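Local coordinates for inosine-uridine nucleoside N-ribohydrolase (PDB 4KL0), which binds calcium and is probably a hydrolase of N-glycosyl compounds such as nucleosides, at residues Q98-M102 against A201-H205; H144-V150 against K171-I177; L264-I268 against L276-F282. The contacts are given in a common frame with arbitrary orientation. Residues are numbered along the deposited sequence.

How the contacts relate
All three contacts belong to one nucleoside hydrolase fold. Contact 2 is the parallel pairing of two neighbouring strands in the central sheet; the next regular element after strand 172-178 is helix 198-202, whose last residues open the second segment of contact 1. Centres of contacts 1 and 2 are about 21 Å apart, their nearest atoms about 9 Å, and the bound calcium is near both: about 8 Å from the side chain of Thr202 in contact 1 and about 8 Å from that of Val150 in contact 2. Contact 3, a pair of roughly antiparallel helices, stands away from the metal, with its centre about 30 Å from that of contact 1 and about 39 Å from that of contact 2, across the chain's centre from the latter.

Contact 1: Q98-M102 against A201-H205; sequences QDYPM and ATDIH
Segment 98-102 is an extended loop, with phi/psi of -148/164 at Tyr100 and -71/135 at Pro101. Opposite it, 201-205 passes from the end of one helix into the start of the next through Asp203 (-150/93). The backbones come closest at Tyr100 and Asp203, whose CA atoms are 6.9 Å apart. No direct hydrogen bond joins them; instead one water donates to Pro101 O (2.7 Å) and Thr202 O (2.6 Å). Tyr100, chi1 p, points toward the helix junction and places CE1 3.4 Å from Thr202 O and CB 3.4 Å from Asp203 OD2, while its OH hydrogen-bonds His110 and Gly68. Asp203, chi1 t, is the N-cap of helix 204-216: OD1 accepts from Ala206 N, and OD2 is hydrogen-bonded to Thr155 OG1. Pro101 CD lies 4.2 Å from Asp203 OD2. This loop, packed on the N-cap of helix 204-216, borders the calcium site, the Thr202 side chain being about 5 Å from that of the calcium ligand Asp35, and the contact includes His205, a ligand of a second calcium, absent here.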
loop_
_atom_site.group_PDB
_atom_site.type_symbol
_atom_site.label_atom_id
_atom_site.label_comp_id
_atom_site.label_asym_id
_atom_site.label_seq_id
_atom_site.Cartn_x
_atom_site.Cartn_y
_atom_site.Cartn_z
ATOM N N GLN A 98 -13.538 11.354 1.258
ATOM C CA GLN A 98 -14.139 12.646 0.899
ATOM C C GLN A 98 -13.450 13.422 -0.252
ATOM O O GLN A 98 -12.338 13.096 -0.709
ATOM C CB GLN A 98 -14.193 13.517 2.152
ATOM C CG GLN A 98 -12.832 14.068 2.536
ATOM C CD GLN A 98 -12.859 14.999 3.739
ATOM O OE1 GLN A 98 -12.527 16.201 3.623
ATOM N NE2 GLN A 98 -13.216 14.456 4.894
ATOM N N ASP A 99 -14.107 14.473 -0.740
ATOM C CA ASP A 99 -13.564 15.269 -1.809
ATOM C C ASP A 99 -12.284 15.996 -1.405
ATOM O O ASP A 99 -12.091 16.368 -0.253
ATOM C CB ASP A 99 -14.591 16.338 -2.197
ATOM C CG ASP A 99 -15.679 15.803 -3.148
ATOM O OD1 ASP A 99 -15.548 14.679 -3.719
ATOM O OD2 ASP A 99 -16.682 16.557 -3.339
ATOM N N TYR A 100 -11.442 16.253 -2.372
ATOM C CA TYR A 100 -10.249 16.983 -2.085
ATOM C C TYR A 100 -9.934 17.781 -3.330
ATOM O O TYR A 100 -10.466 17.516 -4.402
ATOM C CB TYR A 100 -9.115 15.972 -1.682
ATOM C CG TYR A 100 -8.684 15.091 -2.812
ATOM C CD1 TYR A 100 -7.673 15.475 -3.671
ATOM C CD2 TYR A 100 -9.358 13.916 -3.044
ATOM C CE1 TYR A 100 -7.292 14.656 -4.735
ATOM C CE2 TYR A 100 -9.015 13.096 -4.080
ATOM C CZ TYR A 100 -7.998 13.487 -4.933
ATOM O OH TYR A 100 -7.651 12.658 -5.987
ATOM N N PRO A 101 -9.067 18.789 -3.219
ATOM C CA PRO A 101 -8.781 19.663 -4.369
ATOM C C PRO A 101 -7.950 18.988 -5.486
ATOM O O PRO A 101 -7.002 18.280 -5.152
ATOM C CB PRO A 101 -8.013 20.813 -3.728
ATOM C CG PRO A 101 -7.421 20.261 -2.498
ATOM C CD PRO A 101 -8.403 19.221 -1.978
ATOM N N MET A 102 -8.328 19.169 -6.761
ATOM C CA MET A 102 -7.671 18.567 -7.943
ATOM C C MET A 102 -7.502 19.610 -9.061
ATOM O O MET A 102 -8.498 20.153 -9.543
ATOM C CB MET A 102 -8.539 17.404 -8.505
ATOM C CG MET A 102 -8.062 15.943 -8.294
ATOM S SD MET A 102 -9.142 14.630 -8.991
ATOM C CE MET A 102 -10.582 14.952 -7.987
ATOM N N ALA A 201 1.710 14.143 -2.671
ATOM C CA ALA A 201 1.275 15.070 -3.751
ATOM C C ALA A 201 -0.187 14.899 -4.165
ATOM O O ALA A 201 -0.770 15.855 -4.702
ATOM C CB ALA A 201 2.156 14.903 -4.934
ATOM N N THR A 202 -0.791 13.756 -3.816
ATOM C CA THR A 202 -2.225 13.565 -4.096
ATOM C C THR A 202 -3.054 14.679 -3.457
ATOM O O THR A 202 -3.957 15.235 -4.108
ATOM C CB THR A 202 -2.726 12.184 -3.621
ATOM O OG1 THR A 202 -2.086 11.149 -4.393
ATOM C CG2 THR A 202 -4.255 12.088 -3.813
ATOM N N ASP A 203 -2.746 15.009 -2.192
ATOM C CA ASP A 203 -3.406 16.134 -1.498
ATOM C C ASP A 203 -2.339 16.633 -0.516
ATOM O O ASP A 203 -2.223 16.140 0.624
ATOM C CB ASP A 203 -4.679 15.654 -0.796
ATOM C CG ASP A 203 -5.387 16.741 0.010
ATOM O OD1 ASP A 203 -4.819 17.870 0.174
ATOM O OD2 ASP A 203 -6.500 16.432 0.515
ATOM N N ILE A 204 -1.573 17.615 -0.970
ATOM C CA ILE A 204 -0.385 18.002 -0.186
ATOM C C ILE A 204 -0.758 18.692 1.137
ATOM O O ILE A 204 -0.013 18.536 2.114
ATOM C CB ILE A 204 0.597 18.820 -1.014
ATOM C CG1 ILE A 204 1.930 18.947 -0.247
ATOM C CG2 ILE A 204 -0.012 20.192 -1.286
ATOM C CD1 ILE A 204 2.606 17.631 0.066
ATOM N N HIS A 205 -1.881 19.423 1.172
ATOM C CA HIS A 205 -2.318 20.101 2.407
ATOM C C HIS A 205 -2.751 19.099 3.424
ATOM O O HIS A 205 -2.399 19.230 4.596
ATOM C CB HIS A 205 -3.451 21.094 2.131
ATOM C CG HIS A 205 -3.092 22.044 1.034
ATOM N ND1 HIS A 205 -1.970 22.845 1.108
ATOM C CD2 HIS A 205 -3.603 22.215 -0.207
ATOM C CE1 HIS A 205 -1.833 23.512 -0.026
ATOM N NE2 HIS A 205 -2.819 23.159 -0.834
HETATM O O HOH W 1 -4.501 17.791 -4.383
#

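Contact 2: H144-V150 against K171-I177; sequences HKLGMVV and KVASITI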
loop_
_atom_site.group_PDB
_atom_site.type_symbol
_atom_site.label_atom_id
_atom_site.label_comp_id
_atom_site.label_asym_id
_atom_site.label_seq_id
_atom_site.Cartn_x
_atom_site.Cartn_y
_atom_site.Cartn_z
ATOM N N HIS A 144 -8.157 -1.951 22.617
ATOM C CA HIS A 144 -6.725 -1.969 22.309
ATOM C C HIS A 144 -6.384 -0.961 21.225
ATOM O O HIS A 144 -7.255 -0.609 20.446
ATOM C CB HIS A 144 -6.326 -3.372 21.878
ATOM C CG HIS A 144 -6.584 -4.410 22.925
ATOM N ND1 HIS A 144 -7.812 -5.025 23.079
ATOM C CD2 HIS A 144 -5.774 -4.931 23.881
ATOM C CE1 HIS A 144 -7.739 -5.893 24.073
ATOM N NE2 HIS A 144 -6.516 -5.852 24.580
ATOM N N LYS A 145 -5.145 -0.484 21.211
ATOM C CA LYS A 145 -4.735 0.510 20.212
ATOM C C LYS A 145 -4.732 -0.125 18.807
ATOM O O LYS A 145 -4.402 -1.300 18.673
ATOM C CB LYS A 145 -3.351 1.058 20.518
ATOM C CG LYS A 145 -3.328 1.978 21.757
ATOM C CD LYS A 145 -1.974 2.601 21.922
ATOM C CE LYS A 145 -1.949 3.539 23.128
ATOM N NZ LYS A 145 -0.669 4.271 23.199
ATOM N N LEU A 146 -5.085 0.671 17.798
ATOM C CA LEU A 146 -5.136 0.208 16.396
ATOM C C LEU A 146 -3.938 0.789 15.649
ATOM O O LEU A 146 -3.316 1.784 16.089
ATOM C CB LEU A 146 -6.407 0.702 15.727
ATOM C CG LEU A 146 -7.762 0.111 16.177
ATOM C CD1 LEU A 146 -8.301 0.847 17.369
ATOM C CD2 LEU A 146 -8.800 0.068 15.090
ATOM N N GLY A 147 -3.594 0.169 14.526
ATOM C CA GLY A 147 -2.582 0.751 13.645
ATOM C C GLY A 147 -3.216 1.420 12.438
ATOM O O GLY A 147 -4.283 1.019 11.986
ATOM N N MET A 148 -2.596 2.486 11.944
ATOM C CA MET A 148 -3.111 3.167 10.727
ATOM C C MET A 148 -2.048 2.975 9.674
ATOM O O MET A 148 -0.864 3.170 9.922
ATOM C CB MET A 148 -3.291 4.695 10.918
ATOM C CG MET A 148 -4.532 5.153 11.759
ATOM S SD MET A 148 -4.603 6.995 12.149
ATOM C CE MET A 148 -4.611 7.724 10.491
ATOM N N VAL A 149 -2.456 2.533 8.498
ATOM C CA VAL A 149 -1.500 2.316 7.408
ATOM C C VAL A 149 -1.935 3.127 6.192
ATOM O O VAL A 149 -3.094 3.002 5.712
ATOM C CB VAL A 149 -1.456 0.813 7.070
ATOM C CG1 VAL A 149 -0.521 0.626 5.879
ATOM C CG2 VAL A 149 -0.951 -0.019 8.305
ATOM N N VAL A 150 -1.036 3.986 5.727
ATOM C CA VAL A 150 -1.407 4.922 4.630
ATOM C C VAL A 150 -0.637 4.557 3.397
ATOM O O VAL A 150 0.585 4.643 3.358
ATOM C CB VAL A 150 -1.105 6.371 5.059
ATOM C CG1 VAL A 150 -1.371 7.339 3.915
ATOM C CG2 VAL A 150 -1.869 6.682 6.372
ATOM N N LYS A 171 -5.830 5.892 21.275
ATOM C CA LYS A 171 -6.166 4.618 20.631
ATOM C C LYS A 171 -5.382 4.264 19.318
ATOM O O LYS A 171 -5.637 3.214 18.715
ATOM C CB LYS A 171 -7.657 4.563 20.370
ATOM C CG LYS A 171 -8.510 4.718 21.649
ATOM C CD LYS A 171 -8.636 3.385 22.393
ATOM C CE LYS A 171 -9.695 3.435 23.502
ATOM N NZ LYS A 171 -9.138 3.524 24.915
ATOM N N VAL A 172 -4.446 5.098 18.887
ATOM C CA VAL A 172 -3.686 4.718 17.675
ATOM C C VAL A 172 -2.241 4.490 18.033
ATOM O O VAL A 172 -1.547 5.395 18.555
ATOM C CB VAL A 172 -3.839 5.751 16.541
ATOM C CG1 VAL A 172 -2.831 5.501 15.381
ATOM C CG2 VAL A 172 -5.263 5.741 16.020
ATOM N N ALA A 173 -1.762 3.285 17.763
ATOM C CA ALA A 173 -0.379 2.921 18.072
ATOM C C ALA A 173 0.730 3.570 17.239
ATOM O O ALA A 173 1.763 3.998 17.781
ATOM C CB ALA A 173 -0.212 1.392 18.072
ATOM N N SER A 174 0.511 3.669 15.921
ATOM C CA SER A 174 1.505 4.248 15.037
ATOM C C SER A 174 0.782 4.525 13.761
ATOM O O SER A 174 -0.319 4.000 13.513
ATOM C CB SER A 174 2.637 3.268 14.706
ATOM O OG SER A 174 2.111 2.071 14.108
ATOM N N ILE A 175 1.433 5.336 12.951
ATOM C CA ILE A 175 0.953 5.641 11.590
ATOM C C ILE A 175 2.130 5.339 10.676
ATOM O O ILE A 175 3.221 5.908 10.820
ATOM C CB ILE A 175 0.550 7.110 11.413
ATOM C CG1 ILE A 175 -0.569 7.487 12.376
ATOM C CG2 ILE A 175 0.173 7.368 9.924
ATOM C CD1 ILE A 175 -0.944 8.966 12.346
ATOM N N THR A 176 1.925 4.462 9.699
ATOM C CA THR A 176 3.007 4.052 8.807
ATOM C C THR A 176 2.576 4.448 7.411
ATOM O O THR A 176 1.437 4.179 7.014
ATOM C CB THR A 176 3.204 2.496 8.811
ATOM O OG1 THR A 176 3.398 2.057 10.168
ATOM C CG2 THR A 176 4.430 2.051 8.031
ATOM N N ILE A 177 3.450 5.135 6.694
ATOM C CA ILE A 177 3.010 5.835 5.470
ATOM C C ILE A 177 3.988 5.524 4.350
ATOM O O ILE A 177 5.213 5.539 4.564
ATOM C CB ILE A 177 3.071 7.403 5.661
ATOM C CG1 ILE A 177 2.189 7.834 6.826
ATOM C CG2 ILE A 177 2.672 8.145 4.343
ATOM C CD1 ILE A 177 2.413 9.349 7.223
HETATM O O HOH W 2 0.910 1.776 11.608
#
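Met148 reaches across to the neighbouring strand, its SD lying 4.0 Å from Val172 CG1 and 4.1 Å from Ile175 CG1, so that the thioether spans two residues of that strand on one face of the sheet. Val150 extends the same apolar surface: its CG2 is 4.2 Å from Ile175 CG2 and its CB 4.0 Å from Ile177 CG1. Leu146 shares this face, and helix 133-141 covers that end through Leu139, which touches both Leu146 and Val172.

Strands 146-150 and 172-177 run parallel, their short axes crossing at -21° with a closest approach of 4.8 Å. Leu146 N donates to Lys171 O (2.8 Å) and Leu146 O accepts from Ala173 N (2.7 Å); further along, Met148 N bonds Ser174 O (3.2 Å), Met148 O takes Thr176 N (3.1 Å), and Val150 N meets Thr176 O (2.8 Å). The register slips between these groups: Leu146 is level with Val172, but Met148 with Ile175, so Ala173 and Ser174 together stand opposite Gly147, a beta bulge. Ala173 has helical phi/psi, -70/-42.

On the face of Val149 and Thr176, a water lies 2.8 Å from both Met148 O, to which it donates, and Ser174 OG, and 2.9 Å from Thr176 OG1, linking the two hydroxyls to the Met148 carbonyl on that face. Strands 28-34 and 221-224 flank the pair. With helices 155-163 and 165-171 linking the two strands, this is a beta-alpha-beta crossover of the Rossmann-like nucleoside hydrolase core, and strand 146-150 leads directly into the calcium ligand Ile151.

Contact 3: L264-I268 against L276-F282; sequences LWEGI and LDTAWFF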
loop_
_atom_site.group_PDB
_atom_site.type_symbol
_atom_site.label_atom_id
_atom_site.label_comp_id
_atom_site.label_asym_id
_atom_site.label_seq_id
_atom_site.Cartn_x
_atom_site.Cartn_y
_atom_site.Cartn_z
ATOM N N LEU A 264 3.869 0.852 -21.100
ATOM C CA LEU A 264 5.035 1.733 -20.905
ATOM C C LEU A 264 6.145 1.449 -21.962
ATOM O O LEU A 264 6.720 2.343 -22.622
ATOM C CB LEU A 264 5.499 1.606 -19.431
ATOM C CG LEU A 264 6.804 2.256 -18.990
ATOM C CD1 LEU A 264 6.662 3.789 -19.208
ATOM C CD2 LEU A 264 7.189 1.944 -17.541
ATOM N N TRP A 265 6.374 0.169 -22.192
ATOM C CA TRP A 265 7.316 -0.256 -23.231
ATOM C C TRP A 265 6.945 0.250 -24.632
ATOM O O TRP A 265 7.793 0.830 -25.328
ATOM C CB TRP A 265 7.336 -1.792 -23.248
ATOM C CG TRP A 265 8.118 -2.268 -24.412
ATOM C CD1 TRP A 265 7.626 -2.811 -25.552
ATOM C CD2 TRP A 265 9.521 -2.151 -24.586
ATOM N NE1 TRP A 265 8.643 -3.059 -26.432
ATOM C CE2 TRP A 265 9.827 -2.691 -25.865
ATOM C CE3 TRP A 265 10.562 -1.686 -23.788
ATOM C CZ2 TRP A 265 11.114 -2.754 -26.354
ATOM C CZ3 TRP A 265 11.861 -1.741 -24.273
ATOM C CH2 TRP A 265 12.129 -2.275 -25.569
ATOM N N GLU A 266 5.679 0.089 -25.019
ATOM C CA GLU A 266 5.214 0.457 -26.376
ATOM C C GLU A 266 5.311 1.965 -26.545
ATOM O O GLU A 266 5.685 2.467 -27.623
ATOM C CB GLU A 266 3.788 -0.044 -26.615
ATOM C CG GLU A 266 3.773 -1.591 -26.691
ATOM C CD GLU A 266 2.410 -2.231 -26.926
ATOM O OE1 GLU A 266 1.342 -1.563 -26.795
ATOM O OE2 GLU A 266 2.430 -3.446 -27.256
ATOM N N GLY A 267 5.051 2.677 -25.452
ATOM C CA GLY A 267 4.974 4.143 -25.487
ATOM C C GLY A 267 6.365 4.697 -25.704
ATOM O O GLY A 267 6.560 5.633 -26.497
ATOM N N ILE A 268 7.336 4.106 -25.014
ATOM C CA ILE A 268 8.743 4.488 -25.085
ATOM C C ILE A 268 9.276 4.130 -26.469
ATOM O O ILE A 268 9.948 4.942 -27.107
ATOM C CB ILE A 268 9.580 3.796 -24.021
ATOM C CG1 ILE A 268 9.296 4.407 -22.641
ATOM C CG2 ILE A 268 11.091 3.915 -24.344
ATOM C CD1 ILE A 268 9.902 3.590 -21.493
ATOM N N LEU A 276 11.634 9.718 -21.496
ATOM C CA LEU A 276 12.000 8.312 -21.224
ATOM C C LEU A 276 12.494 7.664 -22.496
ATOM O O LEU A 276 12.082 8.045 -23.586
ATOM C CB LEU A 276 10.813 7.496 -20.667
ATOM C CG LEU A 276 10.110 8.094 -19.444
ATOM C CD1 LEU A 276 9.112 7.063 -18.872
ATOM C CD2 LEU A 276 11.103 8.496 -18.397
ATOM N N ASP A 277 13.416 6.722 -22.370
ATOM C CA ASP A 277 13.891 6.031 -23.562
ATOM C C ASP A 277 14.186 4.565 -23.268
ATOM O O ASP A 277 14.058 4.128 -22.123
ATOM C CB ASP A 277 15.120 6.720 -24.151
ATOM C CG ASP A 277 16.218 6.943 -23.130
ATOM O OD1 ASP A 277 16.308 6.186 -22.136
ATOM O OD2 ASP A 277 17.010 7.906 -23.296
ATOM N N THR A 278 14.558 3.819 -24.300
ATOM C CA THR A 278 14.761 2.371 -24.141
ATOM C C THR A 278 15.803 2.097 -23.065
ATOM O O THR A 278 15.685 1.117 -22.293
ATOM C CB THR A 278 15.161 1.720 -25.473
ATOM O OG1 THR A 278 14.097 1.855 -26.432
ATOM C CG2 THR A 278 15.481 0.219 -25.256
ATOM N N ALA A 279 16.819 2.954 -22.996
ATOM C CA ALA A 279 17.864 2.865 -21.983
ATOM C C ALA A 279 17.328 3.062 -20.576
ATOM O O ALA A 279 17.807 2.441 -19.605
ATOM C CB ALA A 279 18.939 3.901 -22.254
ATOM N N TRP A 280 16.336 3.923 -20.442
ATOM C CA TRP A 280 15.803 4.136 -19.117
ATOM C C TRP A 280 15.006 2.886 -18.727
ATOM O O TRP A 280 15.021 2.472 -17.569
ATOM C CB TRP A 280 14.893 5.339 -19.097
ATOM C CG TRP A 280 14.103 5.402 -17.866
ATOM C CD1 TRP A 280 14.466 5.986 -16.700
ATOM C CD2 TRP A 280 12.803 4.826 -17.644
ATOM N NE1 TRP A 280 13.470 5.861 -15.774
ATOM C CE2 TRP A 280 12.433 5.145 -16.322
ATOM C CE3 TRP A 280 11.916 4.096 -18.442
ATOM C CZ2 TRP A 280 11.210 4.740 -15.755
ATOM C CZ3 TRP A 280 10.694 3.715 -17.902
ATOM C CH2 TRP A 280 10.349 4.039 -16.560
ATOM N N PHE A 281 14.352 2.285 -19.705
ATOM C CA PHE A 281 13.519 1.113 -19.427
ATOM C C PHE A 281 14.385 -0.097 -19.001
ATOM O O PHE A 281 14.121 -0.725 -17.956
ATOM C CB PHE A 281 12.658 0.748 -20.616
ATOM C CG PHE A 281 11.691 -0.365 -20.328
ATOM C CD1 PHE A 281 12.109 -1.697 -20.330
ATOM C CD2 PHE A 281 10.351 -0.088 -20.090
ATOM C CE1 PHE A 281 11.222 -2.734 -20.043
ATOM C CE2 PHE A 281 9.460 -1.138 -19.815
ATOM C CZ PHE A 281 9.908 -2.467 -19.813
ATOM N N PHE A 282 15.395 -0.437 -19.807
ATOM C CA PHE A 282 16.332 -1.500 -19.389
ATOM C C PHE A 282 17.009 -1.225 -18.007
ATOM O O PHE A 282 17.157 -2.132 -17.160
ATOM C CB PHE A 282 17.339 -1.818 -20.523
ATOM C CG PHE A 282 16.797 -2.789 -21.544
ATOM C CD1 PHE A 282 17.273 -4.104 -21.605
ATOM C CD2 PHE A 282 15.781 -2.427 -22.383
ATOM C CE1 PHE A 282 16.733 -5.022 -22.506
ATOM C CE2 PHE A 282 15.236 -3.323 -23.293
ATOM C CZ PHE A 282 15.714 -4.629 -23.369
#
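Ile268, Trp265 and Phe281 bury the most surface here, and the contact can be read from them. Ile268 points toward the turn that starts the second helix. Its CG2 packs against the backbone, 3.3 Å from Asp277 C and 3.5 Å from Thr278 N, while CG1 is 4.0 Å from Leu276 CB. At the other end of the side chain, CD1 meets the edges of two rings, 3.7 Å from Trp280 CZ3 and 4.0 Å from Phe281 CD2. Such close approach fits the register, since the CA atoms of Ile268 and Asp277 are only 5.6 Å apart.

Trp265 leaves its helix sideways, but its indole swings in. The edge of its six-membered ring is directed at the face of Phe281 in a T-shaped pair, with centroids 5.1 Å apart and planes at 70°; CE3 comes within 3.8 Å of Phe281 CD1. The same ring also reaches Phe282, CZ3 to CE2 at 3.9 Å, and Thr278, CH2 to CG2 at 4.2 Å. Its NE1 is hydrogen-bonded to Leu302 O.

Phe281 thus has Trp265 over one face, with Ile268 CD1 and Leu264 CG at its edge, the latter 4.4 Å from CE2. Leu264 CD2 adds a contact of 3.9 Å to Trp280 CH2. The incoming helix is N-capped by Asp277, whose OD1 accepts from Trp280 N at 2.8 Å.

Helices 248-269 and 278-285 pack roughly antiparallel, the axes of 264-268 and 278-282 lying at 156° with a closest approach of 10.2 Å. A short connection joins them, while helix 304-307 covers Trp265, Phe281 and Phe282 through Ile307.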